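Local coordinates for N-acetyltransferase domain-containing protein (Deinococcus radiodurans, PDB 3S6F), which is a probable GNAT-family N-acetyltransferase of unknown substrate that binds coenzyme A and a calcium ion, at residues Gly18-Pro21 against Ala22-Gly25; Pro37-Leu40 against Trp41-Leu44; Leu79-Ala83 against Gly84-Leu88; Gly91-Leu94 against Met95-Leu99. One frame throughout, in Å; residues are numbered along the deposited sequence.

Contact 1. Residues Gly18-Pro21 against Ala22-Gly25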
loop_
_atom_site.group_PDB
_atom_site.type_symbol
_atom_site.label_atom_id
_atom_site.label_comp_id
_atom_site.label_asym_id
_atom_site.label_seq_id
_atom_site.Cartn_x
_atom_site.Cartn_y
_atom_site.Cartn_z
ATOM N N GLY A 18 2.497 12.156 23.041
ATOM C CA GLY A 18 2.389 11.419 24.285
ATOM C C GLY A 18 2.756 9.954 24.197
ATOM O O GLY A 18 2.558 9.214 25.168
ATOM N N VAL A 19 3.299 9.509 23.063
ATOM C CA VAL A 19 3.707 8.113 22.879
ATOM C C VAL A 19 5.212 8.045 22.723
ATOM O O VAL A 19 5.784 8.677 21.822
ATOM C CB VAL A 19 3.070 7.529 21.614
ATOM C CG1 VAL A 19 3.515 6.060 21.380
ATOM C CG2 VAL A 19 1.554 7.631 21.664
ATOM N N THR A 20 5.854 7.280 23.598
ATOM C CA THR A 20 7.274 7.062 23.500
ATOM C C THR A 20 7.566 5.673 22.939
ATOM O O THR A 20 6.717 4.796 22.988
ATOM C CB THR A 20 7.907 7.153 24.906
ATOM O OG1 THR A 20 7.383 6.073 25.696
ATOM C CG2 THR A 20 7.617 8.518 25.565
ATOM N N PRO A 21 8.808 5.435 22.499
ATOM C CA PRO A 21 9.181 4.060 22.124
ATOM C C PRO A 21 9.002 3.072 23.274
ATOM O O PRO A 21 8.621 1.921 23.056
ATOM C CB PRO A 21 10.631 4.192 21.658
ATOM C CG PRO A 21 10.683 5.578 21.148
ATOM C CD PRO A 21 9.822 6.410 22.068
ATOM N N ALA A 22 9.214 3.532 24.505
ATOM C CA ALA A 22 8.999 2.695 25.695
ATOM C C ALA A 22 7.579 2.210 25.858
ATOM O O ALA A 22 7.358 1.302 26.646
ATOM C CB ALA A 22 9.423 3.410 26.981
ATOM N N GLN A 23 6.625 2.844 25.188
ATOM C CA GLN A 23 5.220 2.486 25.201
ATOM C C GLN A 23 4.795 1.662 23.986
ATOM O O GLN A 23 3.648 1.265 23.897
ATOM C CB GLN A 23 4.352 3.727 25.311
ATOM C CG GLN A 23 4.551 4.401 26.678
ATOM C CD GLN A 23 3.925 5.742 26.808
ATOM O OE1 GLN A 23 3.990 6.535 25.879
ATOM N NE2 GLN A 23 3.376 6.047 27.989
ATOM N N LEU A 24 5.728 1.354 23.093
ATOM C CA LEU A 24 5.501 0.610 21.855
ATOM C C LEU A 24 6.156 -0.769 21.889
ATOM O O LEU A 24 6.269 -1.412 20.857
ATOM C CB LEU A 24 5.996 1.430 20.646
ATOM C CG LEU A 24 5.093 2.594 20.266
ATOM C CD1 LEU A 24 5.830 3.511 19.290
ATOM C CD2 LEU A 24 3.801 2.138 19.632
ATOM N N GLY A 25 6.559 -1.251 23.055
ATOM C CA GLY A 25 7.033 -2.594 23.180
ATOM C C GLY A 25 5.920 -3.624 23.148
ATOM O O GLY A 25 4.748 -3.319 23.401
#
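Ala-22 meets Thr-20 across a tight turn, its CB lying 3.6 Å from Thr-20 OG1. Gln-23 comes next and binds Thr-20 twice. Its backbone N reaches Thr-20 O at 2.9 Å, while its side chain folds back so that OE1 accepts from Thr-20 N at 3.0 Å, a fairly straight bond (N-H...O 162°) with the donor tilted slightly from the amide plane. With CG beside its own backbone N (chi1 -67°) and the chain extended beyond, the amide travels back past the threonine hydroxyl to the N-H that precedes the turn, and the bond fixes its rotation. Leu-24 N then bonds to Pro-21 O at 2.9 Å, one residue further along. Its side chain lies on the buried side, where CG sits 4.0 Å from Val-19 CG1 and the two side chains cross at about a right angle; Trp-41 of helix 37-46 and Val-60 of strand 60-68 pack there too. Gly-25 leads the chain out, its O receiving Gln-82 NE2. Two successive i to i+3 bonds make a short 3-10 turn in the loop between strand 11-13 and helix 37-46, with the side-chain amide of Gln-23 folded back onto the N-H of Thr-20.

Contact 2. Residues Pro37-Leu40 against Trp41-Leu44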
loop_
_atom_site.group_PDB
_atom_site.type_symbol
_atom_site.label_atom_id
_atom_site.label_comp_id
_atom_site.label_asym_id
_atom_site.label_seq_id
_atom_site.Cartn_x
_atom_site.Cartn_y
_atom_site.Cartn_z
ATOM N N PRO A 37 11.071 -1.155 19.199
ATOM C CA PRO A 37 10.032 -0.142 19.485
ATOM C C PRO A 37 10.379 1.220 18.912
ATOM O O PRO A 37 9.493 1.941 18.475
ATOM C CB PRO A 37 9.971 -0.167 20.996
ATOM C CG PRO A 37 10.372 -1.604 21.350
ATOM C CD PRO A 37 11.481 -1.914 20.404
ATOM N N GLU A 38 11.661 1.560 18.909
ATOM C CA GLU A 38 12.112 2.809 18.302
ATOM C C GLU A 38 11.813 2.829 16.805
ATOM O O GLU A 38 11.336 3.840 16.257
ATOM C CB GLU A 38 13.611 3.009 18.548
ATOM C CG GLU A 38 13.992 3.244 20.019
ATOM C CD GLU A 38 13.938 1.998 20.970
ATOM O OE1 GLU A 38 13.948 0.769 20.566
ATOM O OE2 GLU A 38 13.883 2.274 22.217
ATOM N N THR A 39 12.053 1.708 16.119
ATOM C CA THR A 39 11.726 1.607 14.719
ATOM C C THR A 39 10.230 1.663 14.476
ATOM O O THR A 39 9.771 2.289 13.520
ATOM C CB THR A 39 12.393 0.387 14.070
ATOM O OG1 THR A 39 13.812 0.572 14.208
ATOM C CG2 THR A 39 12.016 0.259 12.592
ATOM N N LEU A 40 9.441 1.000 15.315
ATOM C CA LEU A 40 7.993 1.090 15.211
ATOM C C LEU A 40 7.513 2.541 15.303
ATOM O O LEU A 40 6.642 2.960 14.561
ATOM C CB LEU A 40 7.308 0.158 16.219
ATOM C CG LEU A 40 5.766 0.180 16.203
ATOM C CD1 LEU A 40 5.175 -0.057 14.823
ATOM C CD2 LEU A 40 5.224 -0.848 17.203
ATOM N N TRP A 41 8.098 3.301 16.225
ATOM C CA TRP A 41 7.746 4.706 16.333
ATOM C C TRP A 41 7.983 5.405 14.989
ATOM O O TRP A 41 7.139 6.150 14.487
ATOM C CB TRP A 41 8.578 5.346 17.472
ATOM C CG TRP A 41 8.080 6.664 17.980
ATOM C CD1 TRP A 41 7.390 6.860 19.135
ATOM C CD2 TRP A 41 8.209 7.946 17.368
ATOM N NE1 TRP A 41 7.075 8.164 19.286
ATOM C CE2 TRP A 41 7.569 8.875 18.231
ATOM C CE3 TRP A 41 8.799 8.422 16.198
ATOM C CZ2 TRP A 41 7.493 10.206 17.952
ATOM C CZ3 TRP A 41 8.712 9.778 15.928
ATOM C CH2 TRP A 41 8.029 10.638 16.802
ATOM N N ARG A 42 9.134 5.158 14.365
ATOM C CA ARG A 42 9.431 5.763 13.053
ATOM C C ARG A 42 8.476 5.281 11.952
ATOM O O ARG A 42 8.048 6.078 11.103
ATOM C CB ARG A 42 10.879 5.554 12.655
ATOM C CG ARG A 42 11.903 6.188 13.582
ATOM C CD ARG A 42 13.366 6.048 13.010
ATOM N NE ARG A 42 13.840 4.632 12.873
ATOM C CZ ARG A 42 14.124 3.954 11.753
ATOM N NH1 ARG A 42 13.997 4.492 10.541
ATOM N NH2 ARG A 42 14.518 2.676 11.849
ATOM N N ILE A 43 8.141 3.986 11.977
ATOM C CA ILE A 43 7.162 3.459 11.022
ATOM C C ILE A 43 5.832 4.200 11.119
ATOM O O ILE A 43 5.261 4.620 10.120
ATOM C CB ILE A 43 6.995 1.911 11.225
ATOM C CG1 ILE A 43 8.249 1.173 10.770
ATOM C CG2 ILE A 43 5.761 1.403 10.505
ATOM C CD1 ILE A 43 8.324 -0.281 11.227
ATOM N N LEU A 44 5.381 4.374 12.350
ATOM C CA LEU A 44 4.141 5.101 12.554
ATOM C C LEU A 44 4.253 6.535 12.088
ATOM O O LEU A 44 3.341 7.088 11.479
ATOM C CB LEU A 44 3.703 4.988 14.019
ATOM C CG LEU A 44 3.311 3.562 14.464
ATOM C CD1 LEU A 44 3.316 3.499 15.998
ATOM C CD2 LEU A 44 2.002 3.135 13.892
HETATM O O HOH W 1 14.994 3.132 14.908
#
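Ile-43 and Thr-39 meet one turn apart on helix 37-46, which joins the first two strands of this GNAT fold, and the isoleucine shows how a side chain can lie back along its own helix. Its CB stands beside two carbonyls of the preceding turn, 3.5 Å from Leu-40 O and 3.6 Å from Thr-39 O. With CG1 next to the backbone N (chi1 -70°), that atom comes to 3.3 Å from Thr-39 O, the same oxygen that takes the backbone N-H of Ile-43. The chain then continues nearly straight, and CD1 ends 4.0 Å from Thr-39 CG2, methyl against methyl. Thr-39 can offer this methyl because CG2 is trans to its own nitrogen, which leaves OG1 on the side facing Arg-42. Ile-71 of the second subunit packs on Thr-39, Arg-42 and Ile-43, so this face of the helix belongs to the dimer interface. Leu-40 and Leu-44 form another apolar pair, CD1 of the first lying 4.1 Å from CG of the second, and both rest on Phe-63 of strand 60-68. Trp-41 swings its indole away from the preceding turn, and its NE1 is bound by Val-19 O. Arg-42 has two conformers; in the one considered here, and so only tentatively, the guanidinium runs back beside Thr-39, NH1 reaches Ile-142 O, and a single water molecule bridges the two side chains, 2.9 Å from Thr-39 OG1 and accepting from Arg-42 NE at 2.8 Å.

Contact 3. Residues Leu79-Ala83 against Gly84-Leu88. With CA (calcium ion), chain D; COA (coenzyme A), chain B.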
loop_
_atom_site.group_PDB
_atom_site.type_symbol
_atom_site.label_atom_id
_atom_site.label_comp_id
_atom_site.label_asym_id
_atom_site.label_seq_id
_atom_site.Cartn_x
_atom_site.Cartn_y
_atom_site.Cartn_z
ATOM N N LEU A 79 -1.353 -4.741 11.293
ATOM C CA LEU A 79 -2.432 -4.710 12.274
ATOM C C LEU A 79 -2.043 -5.690 13.368
ATOM O O LEU A 79 -1.820 -6.866 13.075
ATOM C CB LEU A 79 -3.763 -5.120 11.641
ATOM C CG LEU A 79 -4.937 -5.356 12.602
ATOM C CD1 LEU A 79 -5.412 -4.047 13.230
ATOM C CD2 LEU A 79 -6.065 -6.102 11.893
ATOM N N GLU A 80 -2.024 -5.250 14.620
ATOM C CA GLU A 80 -1.704 -6.179 15.682
ATOM C C GLU A 80 -2.293 -5.700 16.986
ATOM O O GLU A 80 -2.257 -4.531 17.347
ATOM C CB GLU A 80 -0.191 -6.353 15.860
ATOM C CG GLU A 80 0.188 -7.496 16.787
ATOM C CD GLU A 80 1.690 -7.780 16.809
ATOM O OE1 GLU A 80 2.459 -6.991 16.210
ATOM O OE2 GLU A 80 2.094 -8.784 17.448
ATOM N N VAL A 81 -2.854 -6.672 17.710
ATOM C CA VAL A 81 -3.325 -6.510 19.080
ATOM C C VAL A 81 -2.516 -7.470 19.928
ATOM O O VAL A 81 -2.335 -8.630 19.571
ATOM C CB VAL A 81 -4.847 -6.789 19.201
ATOM C CG1 VAL A 81 -5.311 -6.839 20.645
ATOM C CG2 VAL A 81 -5.642 -5.754 18.378
ATOM N N GLN A 82 -2.007 -6.987 21.050
ATOM C CA GLN A 82 -1.197 -7.848 21.925
ATOM C C GLN A 82 -2.053 -8.996 22.439
ATOM O O GLN A 82 -3.236 -8.829 22.708
ATOM C CB GLN A 82 -0.579 -7.041 23.057
ATOM C CG GLN A 82 0.419 -6.046 22.463
ATOM C CD GLN A 82 1.310 -5.367 23.434
ATOM O OE1 GLN A 82 1.241 -5.641 24.614
ATOM N NE2 GLN A 82 2.193 -4.475 22.942
ATOM N N ALA A 83 -1.490 -10.201 22.599
ATOM C CA ALA A 83 -2.325 -11.412 22.773
ATOM C C ALA A 83 -3.358 -11.370 23.921
ATOM O O ALA A 83 -4.457 -11.869 23.748
ATOM C CB ALA A 83 -1.429 -12.707 22.890
ATOM N N GLY A 84 -3.027 -10.765 25.061
ATOM C CA GLY A 84 -3.922 -10.712 26.225
ATOM C C GLY A 84 -5.146 -9.846 26.032
ATOM O O GLY A 84 -6.041 -9.834 26.856
ATOM N N TRP A 85 -5.152 -9.118 24.918
ATOM C CA TRP A 85 -6.175 -8.131 24.576
ATOM C C TRP A 85 -6.997 -8.524 23.367
ATOM O O TRP A 85 -7.887 -7.764 22.982
ATOM C CB TRP A 85 -5.536 -6.753 24.329
ATOM C CG TRP A 85 -5.165 -6.070 25.602
ATOM C CD1 TRP A 85 -3.947 -5.985 26.176
ATOM C CD2 TRP A 85 -6.067 -5.385 26.473
ATOM N NE1 TRP A 85 -4.013 -5.263 27.348
ATOM C CE2 TRP A 85 -5.319 -4.910 27.562
ATOM C CE3 TRP A 85 -7.445 -5.169 26.460
ATOM C CZ2 TRP A 85 -5.906 -4.187 28.609
ATOM C CZ3 TRP A 85 -8.018 -4.447 27.491
ATOM C CH2 TRP A 85 -7.243 -3.979 28.538
ATOM N N ARG A 86 -6.677 -9.659 22.740
ATOM C CA ARG A 86 -7.413 -10.177 21.596
ATOM C C ARG A 86 -8.778 -10.708 22.020
ATOM O O ARG A 86 -9.022 -10.999 23.203
ATOM C CB ARG A 86 -6.595 -11.274 20.910
ATOM C CG ARG A 86 -5.336 -10.728 20.290
ATOM C CD ARG A 86 -4.481 -11.821 19.668
ATOM N NE ARG A 86 -3.221 -11.242 19.222
ATOM C CZ ARG A 86 -2.075 -11.860 19.173
ATOM N NH1 ARG A 86 -1.974 -13.176 19.331
ATOM N NH2 ARG A 86 -0.994 -11.213 18.839
ATOM N N SER A 87 -9.656 -10.901 21.042
ATOM C CA SER A 87 -10.948 -11.548 21.259
ATOM C C SER A 87 -11.937 -10.663 22.014
ATOM O O SER A 87 -12.918 -11.167 22.611
ATOM C CB SER A 87 -10.814 -12.914 21.931
ATOM O OG SER A 87 -11.971 -13.714 21.726
ATOM N N LEU A 88 -11.710 -9.358 21.994
ATOM C CA LEU A 88 -12.604 -8.371 22.587
ATOM C C LEU A 88 -13.190 -7.427 21.550
ATOM O O LEU A 88 -13.937 -6.518 21.891
ATOM C CB LEU A 88 -11.884 -7.549 23.652
ATOM C CG LEU A 88 -11.384 -8.266 24.864
ATOM C CD1 LEU A 88 -10.488 -7.383 25.717
ATOM C CD2 LEU A 88 -12.586 -8.838 25.667
HETATM CA CA CA D . -14.103 -13.222 22.800
HETATM N N1A COA B . -6.808 -17.774 13.019
HETATM C C2A COA B . -8.179 -17.916 13.030
HETATM N N3A COA B . -9.018 -16.881 13.376
HETATM C C4A COA B . -8.459 -15.698 13.734
HETATM C C5A COA B . -7.077 -15.538 13.761
HETATM C C6A COA B . -6.239 -16.581 13.372
HETATM N N6A COA B . -4.907 -16.455 13.342
HETATM N N7A COA B . -6.827 -14.263 14.162
HETATM C C8A COA B . -8.011 -13.656 14.392
HETATM N N9A COA B . -9.030 -14.528 14.136
HETATM C C1B COA B . -10.464 -14.258 14.212
HETATM C C2B COA B . -11.164 -15.134 15.243
HETATM O O2B COA B . -12.442 -15.361 14.734
HETATM C C3B COA B . -11.285 -14.269 16.488
HETATM O O3B COA B . -12.344 -14.640 17.354
HETATM P P3B COA B . -12.054 -15.566 18.655
HETATM O O7A COA B . -11.462 -16.851 18.134
HETATM O O8A COA B . -11.073 -14.835 19.537
HETATM O O9A COA B . -13.403 -15.751 19.306
HETATM C C4B COA B . -11.491 -12.916 15.826
HETATM O O4B COA B . -10.695 -12.941 14.648
HETATM C C5B COA B . -11.086 -11.749 16.708
HETATM O O5B COA B . -11.626 -10.557 16.165
HETATM P P1A COA B . -11.442 -9.201 17.023
HETATM O O1A COA B . -12.202 -8.163 16.276
HETATM O O2A COA B . -11.749 -9.395 18.479
HETATM O O3A COA B . -9.891 -8.919 16.774
HETATM P P2A COA B . -8.656 -9.112 17.781
HETATM O O4A COA B . -8.691 -10.470 18.371
HETATM O O5A COA B . -8.632 -7.942 18.702
HETATM O O6A COA B . -7.471 -8.935 16.737
HETATM C CBP COA B . -5.981 -9.787 15.074
HETATM C CCP COA B . -7.424 -9.722 15.547
HETATM C CDP COA B . -5.463 -8.357 14.825
HETATM C CEP COA B . -5.927 -10.576 13.747
HETATM C CAP COA B . -5.192 -10.503 16.185
HETATM O OAP COA B . -5.511 -11.882 16.223
HETATM C C9P COA B . -3.704 -10.361 15.964
HETATM O O9P COA B . -3.054 -9.295 16.415
HETATM N N8P COA B . -3.024 -11.331 15.368
HETATM C C7P COA B . -1.587 -11.239 15.132
HETATM C C6P COA B . -1.201 -10.305 13.977
HETATM C C5P COA B . -2.061 -10.571 12.774
HETATM O O5P COA B . -2.233 -11.732 12.392
HETATM N N4P COA B . -2.580 -9.488 12.179
HETATM C C3P COA B . -3.218 -9.528 10.885
HETATM C C2P COA B . -2.257 -8.913 9.869
HETATM S S1P COA B . -0.799 -9.957 9.533
HETATM O O HOH W 2 -14.129 -15.528 21.978
HETATM O O HOH W 3 -15.383 -11.696 23.960
HETATM O O HOH W 4 -15.892 -14.347 23.987
HETATM O O HOH W 5 -14.740 -12.902 20.514
#
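The end of strand 73-81 runs here into the RxxGxG pyrophosphate-binding loop of the GNAT fold, and Arg-86, the first residue of that motif, folds back onto Val-81. Its NE bonds to Val-81 O at 2.8 Å with a bent angle of 134°, and NH2 adds a weak bond to the same oxygen. The extended chain carries the guanidinium between two layers, and the bonds to Val-81 O fix its turn: COA N8P lies 3.7 Å above one face, and in one of its two conformers Ala-83 lies over the opposite face, so that cover is less certain. NH2 also forms a salt bridge with Glu-29. Replacing Arg-86 by an alanine is likely to leave Glu-29 without its charged mate and one side of the pantetheine arm without its flat support. Along the strand, Leu-79 O accepts from COA N4P and Val-81 N donates to COA O9P, both at 2.9 Å, as a neighbouring strand would. Ser-87 N binds COA O4A at 2.9 Å; Ser-87 OG donates to COA O8A at 2.6 Å and, together with Ser-87 O and four waters, surrounds the calcium ion. Backbone bonds tie Glu-80 and Gln-82 to strand 60-68, whereas Leu-79 and Val-81 pack against Leu-94 of helix 90-102.

Contact 4. Residues Gly91-Leu94 against Met95-Leu99. With COA (coenzyme A), chain B.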
loop_
_atom_site.group_PDB
_atom_site.type_symbol
_atom_site.label_atom_id
_atom_site.label_comp_id
_atom_site.label_asym_id
_atom_site.label_seq_id
_atom_site.Cartn_x
_atom_site.Cartn_y
_atom_site.Cartn_z
ATOM N N GLY A 91 -9.260 -5.535 17.370
ATOM C CA GLY A 91 -8.719 -5.542 16.028
ATOM C C GLY A 91 -9.711 -5.006 15.015
ATOM O O GLY A 91 -9.355 -4.242 14.119
ATOM N N SER A 92 -10.968 -5.443 15.130
ATOM C CA SER A 92 -12.021 -4.953 14.247
ATOM C C SER A 92 -12.230 -3.452 14.414
ATOM O O SER A 92 -12.421 -2.732 13.424
ATOM C CB SER A 92 -13.311 -5.697 14.517
ATOM O OG SER A 92 -13.186 -7.077 14.166
ATOM N N GLU A 93 -12.192 -2.980 15.647
ATOM C CA GLU A 93 -12.357 -1.566 15.929
ATOM C C GLU A 93 -11.216 -0.737 15.328
ATOM O O GLU A 93 -11.462 0.343 14.775
ATOM C CB GLU A 93 -12.488 -1.348 17.432
ATOM C CG GLU A 93 -12.736 0.103 17.823
ATOM C CD GLU A 93 -14.063 0.673 17.422
ATOM O OE1 GLU A 93 -14.993 -0.120 17.149
ATOM O OE2 GLU A 93 -14.180 1.901 17.362
ATOM N N LEU A 94 -9.979 -1.224 15.470
ATOM C CA LEU A 94 -8.844 -0.555 14.856
ATOM C C LEU A 94 -9.027 -0.447 13.351
ATOM O O LEU A 94 -8.721 0.583 12.745
ATOM C CB LEU A 94 -7.560 -1.290 15.215
ATOM C CG LEU A 94 -7.059 -1.045 16.642
ATOM C CD1 LEU A 94 -5.975 -2.083 16.998
ATOM C CD2 LEU A 94 -6.553 0.372 16.833
HETATM N N MSE A 95 -9.468 -1.539 12.719
HETATM C CA MSE A 95 -9.712 -1.504 11.284
HETATM C C MSE A 95 -10.788 -0.478 10.902
HETATM O O MSE A 95 -10.615 0.308 9.962
HETATM C CB MSE A 95 -10.094 -2.895 10.774
HETATM C CG MSE A 95 -8.954 -3.856 10.646
HETATM SE SE MSE A 95 -7.652 -3.348 9.297
HETATM C CE MSE A 95 -8.852 -3.504 7.738
ATOM N N ARG A 96 -11.905 -0.471 11.626
ATOM C CA ARG A 96 -12.926 0.522 11.316
ATOM C C ARG A 96 -12.359 1.944 11.472
ATOM O O ARG A 96 -12.613 2.827 10.642
ATOM C CB ARG A 96 -14.147 0.335 12.227
ATOM C CG ARG A 96 -15.018 -0.871 11.910
ATOM C CD ARG A 96 -16.318 -0.869 12.709
ATOM N NE ARG A 96 -16.084 -1.148 14.098
ATOM C CZ ARG A 96 -16.037 -2.380 14.614
ATOM N NH1 ARG A 96 -16.268 -3.471 13.866
ATOM N NH2 ARG A 96 -15.776 -2.480 15.904
ATOM N N ARG A 97 -11.592 2.175 12.538
ATOM C CA ARG A 97 -11.040 3.504 12.774
ATOM C C ARG A 97 -10.023 3.906 11.717
ATOM O O ARG A 97 -10.004 5.066 11.325
ATOM C CB ARG A 97 -10.465 3.593 14.178
ATOM C CG ARG A 97 -11.576 3.661 15.235
ATOM C CD ARG A 97 -11.017 3.545 16.628
ATOM N NE ARG A 97 -12.052 3.687 17.649
ATOM C CZ ARG A 97 -12.352 4.826 18.260
ATOM N NH1 ARG A 97 -11.712 5.955 18.005
ATOM N NH2 ARG A 97 -13.299 4.797 19.199
ATOM N N VAL A 98 -9.183 2.988 11.240
ATOM C CA VAL A 98 -8.201 3.385 10.223
ATOM C C VAL A 98 -8.899 3.660 8.885
ATOM O O VAL A 98 -8.499 4.566 8.152
ATOM C CB VAL A 98 -7.038 2.384 10.092
ATOM C CG1 VAL A 98 -7.369 1.142 9.267
ATOM C CG2 VAL A 98 -5.804 3.104 9.530
ATOM N N LEU A 99 -9.980 2.917 8.608
ATOM C CA LEU A 99 -10.743 3.173 7.394
ATOM C C LEU A 99 -11.383 4.564 7.460
ATOM O O LEU A 99 -11.386 5.288 6.464
ATOM C CB LEU A 99 -11.768 2.055 7.138
ATOM C CG LEU A 99 -11.169 0.697 6.797
ATOM C CD1 LEU A 99 -12.246 -0.392 6.852
ATOM C CD2 LEU A 99 -10.463 0.715 5.461
HETATM N N1A COA B . -6.808 -17.774 13.019
HETATM C C2A COA B . -8.179 -17.916 13.030
HETATM N N3A COA B . -9.018 -16.881 13.376
HETATM C C4A COA B . -8.459 -15.698 13.734
HETATM C C5A COA B . -7.077 -15.538 13.761
HETATM C C6A COA B . -6.239 -16.581 13.372
HETATM N N6A COA B . -4.907 -16.455 13.342
HETATM N N7A COA B . -6.827 -14.263 14.162
HETATM C C8A COA B . -8.011 -13.656 14.392
HETATM N N9A COA B . -9.030 -14.528 14.136
HETATM C C1B COA B . -10.464 -14.258 14.212
HETATM C C2B COA B . -11.164 -15.134 15.243
HETATM O O2B COA B . -12.442 -15.361 14.734
HETATM C C3B COA B . -11.285 -14.269 16.488
HETATM O O3B COA B . -12.344 -14.640 17.354
HETATM P P3B COA B . -12.054 -15.566 18.655
HETATM O O7A COA B . -11.462 -16.851 18.134
HETATM O O8A COA B . -11.073 -14.835 19.537
HETATM O O9A COA B . -13.403 -15.751 19.306
HETATM C C4B COA B . -11.491 -12.916 15.826
HETATM O O4B COA B . -10.695 -12.941 14.648
HETATM C C5B COA B . -11.086 -11.749 16.708
HETATM O O5B COA B . -11.626 -10.557 16.165
HETATM P P1A COA B . -11.442 -9.201 17.023
HETATM O O1A COA B . -12.202 -8.163 16.276
HETATM O O2A COA B . -11.749 -9.395 18.479
HETATM O O3A COA B . -9.891 -8.919 16.774
HETATM P P2A COA B . -8.656 -9.112 17.781
HETATM O O4A COA B . -8.691 -10.470 18.371
HETATM O O5A COA B . -8.632 -7.942 18.702
HETATM O O6A COA B . -7.471 -8.935 16.737
HETATM C CBP COA B . -5.981 -9.787 15.074
HETATM C CCP COA B . -7.424 -9.722 15.547
HETATM C CDP COA B . -5.463 -8.357 14.825
HETATM C CEP COA B . -5.927 -10.576 13.747
HETATM C CAP COA B . -5.192 -10.503 16.185
HETATM O OAP COA B . -5.511 -11.882 16.223
HETATM C C9P COA B . -3.704 -10.361 15.964
HETATM O O9P COA B . -3.054 -9.295 16.415
HETATM N N8P COA B . -3.024 -11.331 15.368
HETATM C C7P COA B . -1.587 -11.239 15.132
HETATM C C6P COA B . -1.201 -10.305 13.977
HETATM C C5P COA B . -2.061 -10.571 12.774
HETATM O O5P COA B . -2.233 -11.732 12.392
HETATM N N4P COA B . -2.580 -9.488 12.179
HETATM C C3P COA B . -3.218 -9.528 10.885
HETATM C C2P COA B . -2.257 -8.913 9.869
HETATM S S1P COA B . -0.799 -9.957 9.533
HETATM O O HOH W 6 -14.618 2.568 20.643
HETATM O O HOH W 7 -16.003 1.798 15.059
#
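Glu-93 OE1 is gripped by one arginine and OE2 by the next, so a single carboxylate serves two guanidinium groups. Arg-96 NH2 donates to OE1 at 2.8 Å, nearly straight and in the plane of its own guanidinium, with a weak bond from Arg-96 NE beside it at 3.4 Å. Arg-97 NE takes the anti lone pair of OE2 at 2.8 Å, a more bent bond of 139°. Each oxygen serves a different arginine and the guanidinium planes are turned by about 60° from the carboxylate, so neither pair is a flat, two-pronged bridge. In the glutamate, CG lies anti to the backbone N (chi1 -177°), and the chain then bends at chi2 to bring the carboxylate between its partners. The bend at chi3 of Arg-96 lays its guanidinium back over the preceding turn, with Ser-92 O 3.8 Å above the plane. One water accepts from Arg-96 NE and donates weakly to OE2; another joins OE2, weakly, to Arg-97 NH2. A leucine in place of Glu-93 would probably leave both arginines without their shared counter-charge and set Arg-96 free to turn. On the buried side, Leu-94, Met-95 (selenomethionine) and Val-98 pack on the sheet. At the start of the segment Gly-91 N bonds to COA O5A at 2.8 Å and Ser-92 OG donates to COA O1A at 2.6 Å. Phosphates held at the N-terminal end of the helix after the RxxGxG loop are the hallmark of CoA binding in the GNAT fold.

How the contacts relate
Contacts 3 and 4 form one functional unit: strand 73-81 and helix 90-102 are consecutive, their side chains interlock, and both hold coenzyme A. Backbone amides and serine hydroxyls do most of that work, with apolar packing behind them. Contacts 1 and 2 lie together on the same side of the chain's centre, where the turn at 18-25 rests on helix 37-46 and Trp-41 joins the two. Contact 1 is the more peripheral, held largely by backbone bonds and one amide; contact 2 mixes a buried leucine face with a subunit interface. Contact 4 likewise pairs a buried face with a charged outer one. Contacts 2 and 4 lie on opposite sides of the chain's centre, about 20 Å apart between centres, while Gln-82 ties contact 3 to contact 1.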